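Local coordinates for protein glutamate--tRNA ligase (Elizabethkingia anophelis, PDB 6B1Z) that probably attaches glutamate to its cognate tRNA in an ATP-dependent reaction, as a class I glutamyl-tRNA synthetase, at residues 408-420 with 493-506. Residues are numbered along the deposited sequence; the frame is centred on the assembly and turned at random.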
ATOM      1  N   GLY A 408     -23.860 -12.437 -10.979  1.00 18.85           N
ATOM      2  CA  GLY A 408     -24.872 -12.325 -12.015  1.00 20.27           C
ATOM      3  C   GLY A 408     -24.776 -13.427 -13.050  1.00 20.84           C
ATOM      4  O   GLY A 408     -25.019 -13.199 -14.245  1.00 20.53           O
ATOM      5  N   LYS A 409     -24.448 -14.643 -12.604  1.00 20.32           N
ATOM      6  CA  LYS A 409     -24.229 -15.713 -13.567  1.00 22.66           C
ATOM      7  C   LYS A 409     -25.509 -16.093 -14.298  1.00 25.23           C
ATOM      8  O   LYS A 409     -25.433 -16.597 -15.424  1.00 24.09           O
ATOM      9  CB  LYS A 409     -23.613 -16.930 -12.871  1.00 23.77           C
ATOM     10  CG  LYS A 409     -22.147 -16.719 -12.473  1.00 23.20           C
ATOM     11  CD  LYS A 409     -21.552 -17.964 -11.845  1.00 33.17           C
ATOM     12  CE  LYS A 409     -20.128 -17.710 -11.374  1.00 37.74           C
ATOM     13  NZ  LYS A 409     -19.536 -18.909 -10.723  1.00 51.63           N
ATOM     14  N   PHE A 410     -26.675 -15.813 -13.706  1.00 20.56           N
ATOM     15  CA  PHE A 410     -27.965 -16.076 -14.347  1.00 21.22           C
ATOM     16  C   PHE A 410     -28.196 -15.244 -15.599  1.00 25.26           C
ATOM     17  O   PHE A 410     -29.116 -15.558 -16.357  1.00 26.01           O
ATOM     18  CB  PHE A 410     -29.098 -15.822 -13.353  1.00 25.61           C
ATOM     19  CG  PHE A 410     -28.894 -14.584 -12.527  1.00 22.25           C
ATOM     20  CD1 PHE A 410     -28.391 -14.672 -11.240  1.00 22.61           C
ATOM     21  CD2 PHE A 410     -29.167 -13.329 -13.053  1.00 27.03           C
ATOM     22  CE1 PHE A 410     -28.168 -13.526 -10.478  1.00 27.16           C
ATOM     23  CE2 PHE A 410     -28.954 -12.176 -12.304  1.00 25.31           C
ATOM     24  CZ  PHE A 410     -28.454 -12.279 -11.015  1.00 25.54           C
ATOM     25  N   PHE A 411     -27.405 -14.196 -15.842  1.00 20.58           N
ATOM     26  CA  PHE A 411     -27.535 -13.490 -17.111  1.00 21.01           C
ATOM     27  C   PHE A 411     -27.001 -14.313 -18.267  1.00 26.64           C
ATOM     28  O   PHE A 411     -27.385 -14.077 -19.419  1.00 27.10           O
ATOM     29  CB  PHE A 411     -26.796 -12.145 -17.076  1.00 21.14           C
ATOM     30  CG  PHE A 411     -27.471 -11.091 -16.243  1.00 22.68           C
ATOM     31  CD1 PHE A 411     -28.712 -10.580 -16.604  1.00 30.66           C
ATOM     32  CD2 PHE A 411     -26.844 -10.576 -15.122  1.00 23.57           C
ATOM     33  CE1 PHE A 411     -29.321  -9.588 -15.846  1.00 29.67           C
ATOM     34  CE2 PHE A 411     -27.454  -9.590 -14.354  1.00 28.01           C
ATOM     35  CZ  PHE A 411     -28.693  -9.098 -14.720  1.00 30.68           C
ATOM     36  N   PHE A 412     -26.126 -15.273 -17.981  1.00 24.69           N
ATOM     37  CA  PHE A 412     -25.383 -15.997 -18.999  1.00 26.46           C
ATOM     38  C   PHE A 412     -25.599 -17.503 -18.967  1.00 34.63           C
ATOM     39  O   PHE A 412     -25.285 -18.170 -19.960  1.00 36.57           O
ATOM     40  CB  PHE A 412     -23.883 -15.701 -18.847  1.00 24.92           C
ATOM     41  CG  PHE A 412     -23.579 -14.252 -18.591  1.00 29.38           C
ATOM     42  CD1 PHE A 412     -23.577 -13.336 -19.636  1.00 37.10           C
ATOM     43  CD2 PHE A 412     -23.312 -13.801 -17.308  1.00 32.29           C
ATOM     44  CE1 PHE A 412     -23.304 -12.002 -19.403  1.00 28.70           C
ATOM     45  CE2 PHE A 412     -23.040 -12.467 -17.069  1.00 30.05           C
ATOM     46  CZ  PHE A 412     -23.036 -11.569 -18.117  1.00 28.73           C
ATOM     47  N   HIS A 413     -26.129 -18.051 -17.874  1.00 28.85           N
ATOM     48  CA  HIS A 413     -26.280 -19.494 -17.698  1.00 33.04           C
ATOM     49  C   HIS A 413     -27.645 -19.793 -17.098  1.00 38.45           C
ATOM     50  O   HIS A 413     -28.054 -19.141 -16.134  1.00 31.37           O
ATOM     51  CB  HIS A 413     -25.188 -20.061 -16.782  1.00 36.31           C
ATOM     52  CG  HIS A 413     -23.803 -19.615 -17.134  1.00 42.19           C
ATOM     53  ND1 HIS A 413     -23.134 -20.073 -18.249  1.00 50.30           N
ATOM     54  CD2 HIS A 413     -22.955 -18.762 -16.510  1.00 41.10           C
ATOM     55  CE1 HIS A 413     -21.935 -19.519 -18.299  1.00 40.21           C
ATOM     56  NE2 HIS A 413     -21.803 -18.717 -17.256  1.00 48.48           N
ATOM     57  N   ALA A 414     -28.339 -20.799 -17.652  1.00 30.31           N
ATOM     58  CA  ALA A 414     -29.616 -21.204 -17.088  1.00 35.79           C
ATOM     59  C   ALA A 414     -29.408 -22.000 -15.800  1.00 33.04           C
ATOM     60  O   ALA A 414     -28.391 -22.679 -15.637  1.00 37.34           O
ATOM     61  CB  ALA A 414     -30.398 -22.048 -18.090  1.00 35.83           C
ATOM     62  N   PRO A 415     -30.358 -21.936 -14.867  1.00 37.04           N
ATOM     63  CA  PRO A 415     -30.252 -22.768 -13.664  1.00 46.04           C
ATOM     64  C   PRO A 415     -30.418 -24.241 -14.007  1.00 42.70           C
ATOM     65  O   PRO A 415     -31.259 -24.618 -14.828  1.00 47.45           O
ATOM     66  CB  PRO A 415     -31.400 -22.269 -12.773  1.00 46.52           C
ATOM     67  CG  PRO A 415     -31.904 -21.005 -13.422  1.00 50.26           C
ATOM     68  CD  PRO A 415     -31.591 -21.131 -14.874  1.00 41.22           C
ATOM     69  N   GLU A 416     -29.600 -25.075 -13.366  1.00 51.86           N
ATOM     70  CA  GLU A 416     -29.695 -26.518 -13.543  1.00 62.87           C
ATOM     71  C   GLU A 416     -30.538 -27.177 -12.456  1.00 74.34           C
ATOM     72  O   GLU A 416     -31.256 -28.144 -12.731  1.00 76.99           O
ATOM     73  CB  GLU A 416     -28.292 -27.130 -13.577  1.00 62.04           C
ATOM     74  CG  GLU A 416     -27.478 -26.689 -14.782  1.00 66.36           C
ATOM     75  CD  GLU A 416     -26.010 -27.036 -14.663  1.00 76.01           C
ATOM     76  OE1 GLU A 416     -25.624 -27.673 -13.660  1.00 80.66           O
ATOM     77  OE2 GLU A 416     -25.239 -26.667 -15.574  1.00 79.75           O
ATOM     78  N   SER A 417     -30.470 -26.663 -11.233  1.00 77.58           N
ATOM     79  CA  SER A 417     -31.296 -27.105 -10.115  1.00 73.41           C
ATOM     80  C   SER A 417     -32.092 -25.922  -9.570  1.00 69.32           C
ATOM     81  O   SER A 417     -32.056 -24.815 -10.111  1.00 68.38           O
ATOM     82  CB  SER A 417     -30.436 -27.734  -9.017  1.00 67.06           C
ATOM     83  OG  SER A 417     -29.430 -26.834  -8.584  1.00 63.83           O
ATOM     84  N   PHE A 418     -32.818 -26.169  -8.482  1.00 63.58           N
ATOM     85  CA  PHE A 418     -33.584 -25.125  -7.818  1.00 57.27           C
ATOM     86  C   PHE A 418     -33.478 -25.310  -6.314  1.00 66.19           C
ATOM     87  O   PHE A 418     -33.695 -26.415  -5.807  1.00 76.49           O
ATOM     88  CB  PHE A 418     -35.055 -25.145  -8.251  1.00 52.90           C
ATOM     89  CG  PHE A 418     -35.260 -24.983  -9.731  1.00 55.98           C
ATOM     90  CD1 PHE A 418     -35.244 -23.725 -10.313  1.00 49.87           C
ATOM     91  CD2 PHE A 418     -35.481 -26.086 -10.539  1.00 56.35           C
ATOM     92  CE1 PHE A 418     -35.441 -23.570 -11.677  1.00 46.45           C
ATOM     93  CE2 PHE A 418     -35.680 -25.940 -11.901  1.00 53.01           C
ATOM     94  CZ  PHE A 418     -35.658 -24.679 -12.472  1.00 54.57           C
ATOM     95  N   ASP A 419     -33.131 -24.231  -5.613  1.00 63.26           N
ATOM     96  CA  ASP A 419     -33.065 -24.244  -4.157  1.00 65.66           C
ATOM     97  C   ASP A 419     -34.372 -24.756  -3.563  1.00 67.36           C
ATOM     98  O   ASP A 419     -35.455 -24.278  -3.911  1.00 63.35           O
ATOM     99  CB  ASP A 419     -32.764 -22.833  -3.647  1.00 70.75           C
ATOM    100  CG  ASP A 419     -32.728 -22.751  -2.136  1.00 72.83           C
ATOM    101  OD1 ASP A 419     -31.644 -22.967  -1.553  1.00 72.28           O
ATOM    102  OD2 ASP A 419     -33.786 -22.474  -1.532  1.00 73.06           O
ATOM    103  N   GLU A 420     -34.262 -25.737  -2.663  1.00 72.67           N
ATOM    104  CA  GLU A 420     -35.456 -26.370  -2.105  1.00 74.76           C
ATOM    105  C   GLU A 420     -36.248 -25.396  -1.241  1.00 68.65           C
ATOM    106  O   GLU A 420     -37.476 -25.304  -1.363  1.00 73.80           O
ATOM    107  CB  GLU A 420     -35.065 -27.611  -1.301  1.00 73.63           C
ATOM    108  N   MET A 493     -32.926  -9.024 -20.360  1.00 44.73           N
ATOM    109  CA  MET A 493     -31.513  -9.290 -20.622  1.00 39.45           C
ATOM    110  C   MET A 493     -31.318 -10.646 -21.290  1.00 44.33           C
ATOM    111  O   MET A 493     -30.563 -10.764 -22.262  1.00 47.31           O
ATOM    112  CB  MET A 493     -30.707  -9.201 -19.325  1.00 39.71           C
ATOM    113  CG  MET A 493     -30.550  -7.790 -18.746  1.00 45.85           C
ATOM    114  SD  MET A 493     -29.767  -6.607 -19.872  1.00 58.59           S
ATOM    115  CE  MET A 493     -31.214  -5.793 -20.548  1.00 55.58           C
ATOM    116  N   ILE A 494     -31.988 -11.686 -20.787  1.00 38.31           N
ATOM    117  CA  ILE A 494     -31.790 -13.016 -21.359  1.00 41.01           C
ATOM    118  C   ILE A 494     -32.662 -13.255 -22.587  1.00 37.72           C
ATOM    119  O   ILE A 494     -32.398 -14.193 -23.350  1.00 41.61           O
ATOM    120  CB  ILE A 494     -32.037 -14.123 -20.318  1.00 36.79           C
ATOM    121  CG1 ILE A 494     -33.504 -14.144 -19.880  1.00 38.38           C
ATOM    122  CG2 ILE A 494     -31.106 -13.951 -19.126  1.00 37.05           C
ATOM    123  CD1 ILE A 494     -33.842 -15.265 -18.917  1.00 38.03           C
ATOM    124  N   GLY A 495     -33.692 -12.437 -22.804  1.00 44.36           N
ATOM    125  CA  GLY A 495     -34.490 -12.510 -24.010  1.00 47.50           C
ATOM    126  C   GLY A 495     -35.687 -13.441 -23.889  1.00 52.25           C
ATOM    127  O   GLY A 495     -35.795 -14.267 -22.979  1.00 43.37           O
ATOM    128  N   LYS A 496     -36.599 -13.304 -24.860  1.00 48.00           N
ATOM    129  CA  LYS A 496     -37.860 -14.042 -24.825  1.00 47.93           C
ATOM    130  C   LYS A 496     -37.627 -15.547 -24.876  1.00 54.97           C
ATOM    131  O   LYS A 496     -38.188 -16.298 -24.068  1.00 48.40           O
ATOM    132  CB  LYS A 496     -38.761 -13.600 -25.984  1.00 50.90           C
ATOM    133  N   GLU A 497     -36.805 -16.006 -25.824  1.00 55.42           N
ATOM    134  CA  GLU A 497     -36.611 -17.443 -26.023  1.00 59.95           C
ATOM    135  C   GLU A 497     -36.029 -18.106 -24.779  1.00 52.74           C
ATOM    136  O   GLU A 497     -36.512 -19.155 -24.337  1.00 48.24           O
ATOM    137  CB  GLU A 497     -35.714 -17.684 -27.238  1.00 63.61           C
ATOM    138  CG  GLU A 497     -35.452 -19.153 -27.547  1.00 69.93           C
ATOM    139  CD  GLU A 497     -34.753 -19.354 -28.884  1.00 72.24           C
ATOM    140  OE1 GLU A 497     -35.022 -18.572 -29.820  1.00 75.27           O
ATOM    141  OE2 GLU A 497     -33.931 -20.287 -28.998  1.00 73.24           O
ATOM    142  N   GLU A 498     -34.990 -17.502 -24.195  1.00 45.26           N
ATOM    143  CA  GLU A 498     -34.370 -18.087 -23.009  1.00 42.54           C
ATOM    144  C   GLU A 498     -35.282 -17.979 -21.789  1.00 47.18           C
ATOM    145  O   GLU A 498     -35.327 -18.897 -20.963  1.00 41.22           O
ATOM    146  CB  GLU A 498     -33.023 -17.415 -22.740  1.00 38.85           C
ATOM    147  CG  GLU A 498     -32.273 -17.956 -21.521  1.00 37.56           C
ATOM    148  CD  GLU A 498     -31.848 -19.406 -21.692  1.00 42.25           C
ATOM    149  OE1 GLU A 498     -31.685 -19.852 -22.848  1.00 43.35           O
ATOM    150  OE2 GLU A 498     -31.686 -20.107 -20.667  1.00 37.01           O
ATOM    151  N   THR A 499     -36.011 -16.867 -21.659  1.00 42.02           N
ATOM    152  CA  THR A 499     -36.977 -16.733 -20.569  1.00 44.95           C
ATOM    153  C   THR A 499     -37.992 -17.867 -20.593  1.00 46.89           C
ATOM    154  O   THR A 499     -38.223 -18.534 -19.577  1.00 44.44           O
ATOM    155  CB  THR A 499     -37.693 -15.383 -20.657  1.00 48.49           C
ATOM    156  OG1 THR A 499     -36.763 -14.328 -20.396  1.00 42.52           O
ATOM    157  CG2 THR A 499     -38.834 -15.306 -19.647  1.00 44.11           C
ATOM    158  N   ILE A 500     -38.607 -18.104 -21.755  1.00 48.38           N
ATOM    159  CA  ILE A 500     -39.604 -19.163 -21.873  1.00 54.77           C
ATOM    160  C   ILE A 500     -38.963 -20.528 -21.653  1.00 49.33           C
ATOM    161  O   ILE A 500     -39.540 -21.396 -20.990  1.00 50.23           O
ATOM    162  CB  ILE A 500     -40.313 -19.071 -23.236  1.00 60.61           C
ATOM    163  CG1 ILE A 500     -40.980 -17.700 -23.387  1.00 53.21           C
ATOM    164  CG2 ILE A 500     -41.342 -20.184 -23.386  1.00 60.95           C
ATOM    165  CD1 ILE A 500     -41.542 -17.438 -24.772  1.00 55.82           C
ATOM    166  N   SER A 501     -37.752 -20.730 -22.178  1.00 48.00           N
ATOM    167  CA  SER A 501     -37.040 -21.986 -21.956  1.00 53.74           C
ATOM    168  C   SER A 501     -36.857 -22.270 -20.467  1.00 54.58           C
ATOM    169  O   SER A 501     -37.132 -23.381 -19.998  1.00 46.98           O
ATOM    170  CB  SER A 501     -35.685 -21.950 -22.665  1.00 54.01           C
ATOM    171  OG  SER A 501     -34.955 -23.139 -22.420  1.00 52.44           O
ATOM    172  N   ARG A 502     -36.396 -21.273 -19.703  1.00 43.28           N
ATOM    173  CA  ARG A 502     -36.196 -21.487 -18.272  1.00 41.61           C
ATOM    174  C   ARG A 502     -37.517 -21.726 -17.553  1.00 44.80           C
ATOM    175  O   ARG A 502     -37.577 -22.516 -16.604  1.00 45.02           O
ATOM    176  CB  ARG A 502     -35.463 -20.297 -17.655  1.00 40.77           C
ATOM    177  CG  ARG A 502     -34.047 -20.144 -18.156  1.00 36.91           C
ATOM    178  CD  ARG A 502     -33.320 -19.034 -17.423  1.00 34.26           C
ATOM    179  NE  ARG A 502     -32.076 -18.712 -18.109  1.00 32.73           N
ATOM    180  CZ  ARG A 502     -31.161 -17.868 -17.646  1.00 30.32           C
ATOM    181  NH1 ARG A 502     -31.346 -17.258 -16.483  1.00 29.17           N
ATOM    182  NH2 ARG A 502     -30.060 -17.638 -18.355  1.00 35.16           N
ATOM    183  N   ILE A 503     -38.581 -21.041 -17.979  1.00 45.10           N
ATOM    184  CA  ILE A 503     -39.886 -21.240 -17.353  1.00 46.98           C
ATOM    185  C   ILE A 503     -40.363 -22.669 -17.584  1.00 50.98           C
ATOM    186  O   ILE A 503     -40.787 -23.359 -16.651  1.00 54.14           O
ATOM    187  CB  ILE A 503     -40.904 -20.217 -17.889  1.00 49.13           C
ATOM    188  CG1 ILE A 503     -40.578 -18.806 -17.401  1.00 48.71           C
ATOM    189  CG2 ILE A 503     -42.326 -20.610 -17.488  1.00 54.88           C
ATOM    190  CD1 ILE A 503     -41.388 -17.737 -18.107  1.00 48.30           C
ATOM    191  N   ASN A 504     -40.282 -23.134 -18.834  1.00 53.73           N
ATOM    192  CA  ASN A 504     -40.712 -24.495 -19.150  1.00 54.94           C
ATOM    193  C   ASN A 504     -39.847 -25.524 -18.433  1.00 60.41           C
ATOM    194  O   ASN A 504     -40.343 -26.572 -18.005  1.00 56.88           O
ATOM    195  CB  ASN A 504     -40.675 -24.723 -20.662  1.00 54.83           C
ATOM    196  CG  ASN A 504     -41.764 -23.961 -21.394  1.00 60.93           C
ATOM    197  OD1 ASN A 504     -42.880 -23.813 -20.894  1.00 60.58           O
ATOM    198  ND2 ASN A 504     -41.445 -23.470 -22.586  1.00 60.87           N
ATOM    199  N   LYS A 505     -38.550 -25.238 -18.290  1.00 54.10           N
ATOM    200  CA  LYS A 505     -37.674 -26.126 -17.536  1.00 50.78           C
ATOM    201  C   LYS A 505     -38.102 -26.199 -16.075  1.00 59.89           C
ATOM    202  O   LYS A 505     -38.100 -27.279 -15.471  1.00 62.59           O
ATOM    203  CB  LYS A 505     -36.226 -25.650 -17.668  1.00 60.64           C
ATOM    204  CG  LYS A 505     -35.314 -25.995 -16.500  1.00 70.68           C
ATOM    205  CD  LYS A 505     -34.823 -27.430 -16.552  1.00 77.18           C
ATOM    206  CE  LYS A 505     -33.781 -27.678 -15.469  1.00 77.84           C
ATOM    207  NZ  LYS A 505     -33.257 -29.069 -15.497  1.00 80.03           N
ATOM    208  N   ALA A 506     -38.494 -25.061 -15.494  1.00 55.25           N
ATOM    209  CA  ALA A 506     -38.952 -25.060 -14.109  1.00 52.28           C
ATOM    210  C   ALA A 506     -40.311 -25.738 -13.975  1.00 54.70           C
ATOM    211  O   ALA A 506     -40.574 -26.415 -12.974  1.00 57.14           O
ATOM    212  CB  ALA A 506     -39.007 -23.629 -13.574  1.00 50.70           C
TER
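Between Phe411–Ile494 (CA–CA 6.0 Å) and Phe418–Ala506 (8.3 Å), the loop 408-420 runs along helix 493-506 in the same chain direction, with Ala414 beside Arg502. Arg502 reaches the loop with an extended chain and grips one acceptor end-on: its NH1 (2.8 Å) and NH2 (3.0 Å) both donate to Phe410 O, which lies only 4° out of the guanidinium plane. NH1 meets that carbonyl on a lone pair, whereas NH2 is tilted from the carbonyl plane. A salt bridge one helical turn back, from Arg502 NE to the anti lone pair of Glu498 OE2 (2.9 Å, N-H...O 175°), also lies in the guanidinium plane, so with the Phe410 bonds it holds the group's orientation. Ala414 CA lies over one guanidinium face and Ile494 CD1 over the opposite one, both displaced toward the rim; NH1 also bonds Leu478 O of helix 467-479. Apolar contacts flank this polar centre. Phe411 CE1 packs alongside Met493 CG (3.6 Å), and Phe418, with CG beside its backbone N (chi1 -58°), brings CZ to 3.7 Å from Ala506 CB. The buried Arg502, bonded to a loop carbonyl, thus joins the segment linking helices 401-406 and 420-425 to helix 487-507, within the all-helical C-terminal part of the anticodon-binding region, consistent with a bacterial-type GluRS.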